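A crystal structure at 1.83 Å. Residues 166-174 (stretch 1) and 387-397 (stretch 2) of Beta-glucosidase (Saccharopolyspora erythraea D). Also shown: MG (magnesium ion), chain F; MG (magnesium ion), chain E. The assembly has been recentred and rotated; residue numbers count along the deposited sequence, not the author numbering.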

# COMPACT_ATOMS: atom_id res chain seq x y z
N ALA A 166 -5.96 9.37 6.21
CA ALA A 166 -7.04 10.06 5.51
C ALA A 166 -6.98 11.56 5.75
O ALA A 166 -7.21 12.36 4.84
N GLU A 167 -6.65 11.97 6.98
CA GLU A 167 -6.51 13.40 7.26
C GLU A 167 -5.43 14.02 6.40
O GLU A 167 -5.62 15.11 5.85
N GLU A 168 -4.27 13.35 6.27
CA GLU A 168 -3.17 13.95 5.52
C GLU A 168 -3.47 13.98 4.03
O GLU A 168 -3.02 14.89 3.33
N VAL A 169 -4.23 13.00 3.55
CA VAL A 169 -4.64 12.98 2.15
C VAL A 169 -5.69 14.06 1.90
O VAL A 169 -5.60 14.83 0.93
N ALA A 170 -6.68 14.15 2.78
CA ALA A 170 -7.75 15.13 2.59
C ALA A 170 -7.22 16.56 2.65
O ALA A 170 -7.80 17.46 2.03
N ALA A 171 -6.12 16.77 3.39
CA ALA A 171 -5.47 18.07 3.42
C ALA A 171 -5.02 18.51 2.04
O ALA A 171 -4.98 19.71 1.75
N THR A 172 -4.69 17.56 1.17
CA THR A 172 -4.29 17.87 -0.19
C THR A 172 -5.47 17.83 -1.16
O THR A 172 -5.27 18.01 -2.36
N GLY A 173 -6.68 17.58 -0.66
CA GLY A 173 -7.86 17.52 -1.50
C GLY A 173 -8.16 16.14 -2.07
O GLY A 173 -9.32 15.82 -2.30
N ILE A 174 -7.12 15.33 -2.28
CA ILE A 174 -7.29 14.03 -2.91
C ILE A 174 -8.32 13.21 -2.15
O ILE A 174 -8.37 13.22 -0.92
N PHE A 387 -13.19 21.21 -3.02
CA PHE A 387 -11.81 21.67 -2.96
C PHE A 387 -11.08 21.12 -1.74
O PHE A 387 -11.66 20.56 -0.81
N ALA A 388 -9.76 21.29 -1.76
CA ALA A 388 -8.93 20.78 -0.69
C ALA A 388 -9.30 21.43 0.63
O ALA A 388 -9.58 22.63 0.70
N GLN A 389 -9.29 20.63 1.69
CA GLN A 389 -9.61 21.08 3.05
C GLN A 389 -8.32 21.58 3.70
O GLN A 389 -7.64 20.85 4.42
N ARG A 390 -7.98 22.83 3.43
CA ARG A 390 -6.67 23.28 3.87
C ARG A 390 -6.56 23.44 5.38
O ARG A 390 -5.44 23.54 5.89
N ASP A 391 -7.68 23.45 6.12
CA ASP A 391 -7.60 23.42 7.57
C ASP A 391 -6.85 22.20 8.09
O ASP A 391 -6.41 22.20 9.24
N LEU A 392 -6.72 21.15 7.27
CA LEU A 392 -6.08 19.91 7.68
C LEU A 392 -4.59 19.86 7.34
O LEU A 392 -3.91 18.92 7.77
N LEU A 393 -4.08 20.84 6.58
CA LEU A 393 -2.66 20.85 6.26
C LEU A 393 -1.75 20.81 7.49
O LEU A 393 -0.69 20.17 7.42
N PRO A 394 -2.09 21.44 8.63
CA PRO A 394 -1.20 21.31 9.80
C PRO A 394 -1.09 19.90 10.35
O PRO A 394 -0.16 19.62 11.11
N THR A 395 -2.00 18.98 9.99
CA THR A 395 -1.86 17.62 10.48
C THR A 395 -0.80 16.83 9.74
O THR A 395 -0.40 15.77 10.23
N VAL A 396 -0.35 17.32 8.59
CA VAL A 396 0.52 16.54 7.71
C VAL A 396 1.90 16.44 8.34
O VAL A 396 2.59 17.45 8.51
N GLY A 397 2.31 15.22 8.69
CA GLY A 397 3.56 15.05 9.42
C GLY A 397 3.54 15.58 10.83
O GLY A 397 4.61 15.73 11.44

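The helix of stretch 1 lies against the 3-10 segment of stretch 2, more than 200 residues away in sequence, and small side chains let the two backbones come close. A166 is buried but out of reach of stretch 2, so the contact begins one residue later.

E167 leaves the backbone sideways with chi1 m and chi2 t. Its CB rests near stretch 2, 4.0 Å from OG1 of T395, while its carboxylate reaches a magnesium ion: OE1 of E167 lies 1.9 Å from MG of chain E. Four waters also bind this ion, and one of them, water 1, donates a weak hydrogen bond to E167, its O lying 3.1 Å from OE2. A glutamate suits this place because it is long enough for its carboxylate to reach the metal while its CB stays beside T395.

E168, also m then t, starts sideways, but its end comes nearer to stretch 2. There it meets a backbone amide: G397 N donates to E168 OE2 at 3.1 Å and, weakly, to E168 OE1 at 3.4 Å. The same carboxylate passes close to a second acceptor, with E168 OE2 3.2 Å from T395 O, a contact without a hydrogen bond. T395, chi1 p, points toward the helix but turns its hydroxyl back to its own segment, OG1 donating to L392 O at 2.8 Å.

V169 points away, with chi1 t. A170 points toward stretch 2, where its methyl CB sits 3.9 Å from CD1 of L392, a leucine in the m, t rotamer.

A171 is the most covered residue of the contact. Its CB points into an apolar pocket, 3.7 Å from L392 CB, 3.9 Å from L393 CD2 and 3.8 Å from V396 CG2. L393, m then t, begins sideways and brings its end inward; V396 has chi1 t. With the CA atoms of A171 and L392 only 4.7 Å apart, a single methyl fits the space between the backbones. The price is polar: A171 O is buried without a partner.

T172 points away, and its p rotamer lets OG1 donate to V169 O at 2.7 Å, tying the side chain back to the helix backbone just before the turn.

G173 closes that type I turn with positive phi. An ideal CB here would clash with A388 CB at 3.0 Å and jam against the preceding carbonyl, so glycine allows its CA to approach A388 CA to 3.5 Å. G173 O binds MG of chain F at 2.0 Å.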

# COMPACT_ATOMS: atom_id res chain seq x y z
CB ALA A 166 -8.39 9.48 5.93
CB GLU A 167 -6.20 13.63 8.73
CG GLU A 167 -7.41 13.64 9.63
CD GLU A 167 -7.03 14.02 11.04
OE1 GLU A 167 -5.98 13.54 11.52
OE2 GLU A 167 -7.77 14.82 11.65
CB GLU A 168 -1.86 13.23 5.84
CG GLU A 168 -1.55 13.28 7.32
CD GLU A 168 -0.09 13.01 7.66
OE1 GLU A 168 0.74 12.91 6.74
OE2 GLU A 168 0.21 12.92 8.86
CB VAL A 169 -5.15 11.58 1.75
CG1 VAL A 169 -5.82 11.60 0.37
CG2 VAL A 169 -3.99 10.59 1.78
CB ALA A 170 -8.86 14.91 3.62
CB ALA A 171 -4.27 18.03 4.37
CB THR A 172 -3.20 16.90 -0.67
OG1 THR A 172 -3.72 15.57 -0.80
CG2 THR A 172 -2.02 16.87 0.31
CB ILE A 174 -5.92 13.33 -2.99
CG1 ILE A 174 -4.99 14.13 -3.92
CG2 ILE A 174 -6.07 11.87 -3.44
CD1 ILE A 174 -3.54 13.63 -3.98
CB PHE A 387 -11.76 23.21 -2.97
CG PHE A 387 -12.29 23.82 -4.24
CD1 PHE A 387 -11.59 23.67 -5.43
CD2 PHE A 387 -13.47 24.55 -4.24
CE1 PHE A 387 -12.07 24.23 -6.61
CE2 PHE A 387 -13.95 25.10 -5.41
CZ PHE A 387 -13.25 24.94 -6.59
CB ALA A 388 -7.46 21.01 -1.01
CB GLN A 389 -10.20 19.94 3.85
CG GLN A 389 -11.63 19.62 3.54
CD GLN A 389 -11.86 18.14 3.67
OE1 GLN A 389 -11.91 17.40 2.68
NE2 GLN A 389 -11.88 17.69 4.89
CB ARG A 390 -6.30 24.57 3.15
CG ARG A 390 -6.10 24.29 1.69
CD ARG A 390 -5.95 25.53 0.90
NE ARG A 390 -6.01 25.23 -0.52
CZ ARG A 390 -4.94 25.22 -1.31
NH1 ARG A 390 -3.74 25.49 -0.82
NH2 ARG A 390 -5.09 24.96 -2.60
CB ASP A 391 -9.00 23.42 8.19
CG ASP A 391 -9.70 24.75 8.06
OD1 ASP A 391 -9.02 25.77 7.83
OD2 ASP A 391 -10.95 24.77 8.20
CB LEU A 392 -6.78 18.72 7.04
CG LEU A 392 -8.21 18.44 7.51
CD1 LEU A 392 -8.82 17.27 6.73
CD2 LEU A 392 -8.25 18.15 9.01
CB LEU A 393 -2.33 22.06 5.38
CG LEU A 393 -2.78 21.96 3.92
CD1 LEU A 393 -2.72 23.31 3.21
CD2 LEU A 393 -1.95 20.91 3.17
CB PRO A 394 -1.84 22.26 10.83
CG PRO A 394 -2.57 23.26 10.02
CD PRO A 394 -3.12 22.47 8.85
CB THR A 395 -3.19 16.84 10.39
OG1 THR A 395 -3.46 16.51 9.02
CG2 THR A 395 -4.34 17.66 10.96
CB VAL A 396 0.60 17.16 6.31
CG1 VAL A 396 1.58 16.37 5.43
CG2 VAL A 396 -0.80 17.22 5.66
MG MG F . -11.15 15.81 -1.37
MG MG E . -5.13 13.39 13.26
O HOH W 1 -7.11 13.59 14.40
O HOH W 2 -4.64 15.21 13.72
O HOH W 3 -4.44 12.48 15.05
O HOH W 4 -5.73 11.25 13.08
O HOH W 5 -12.24 17.22 -2.63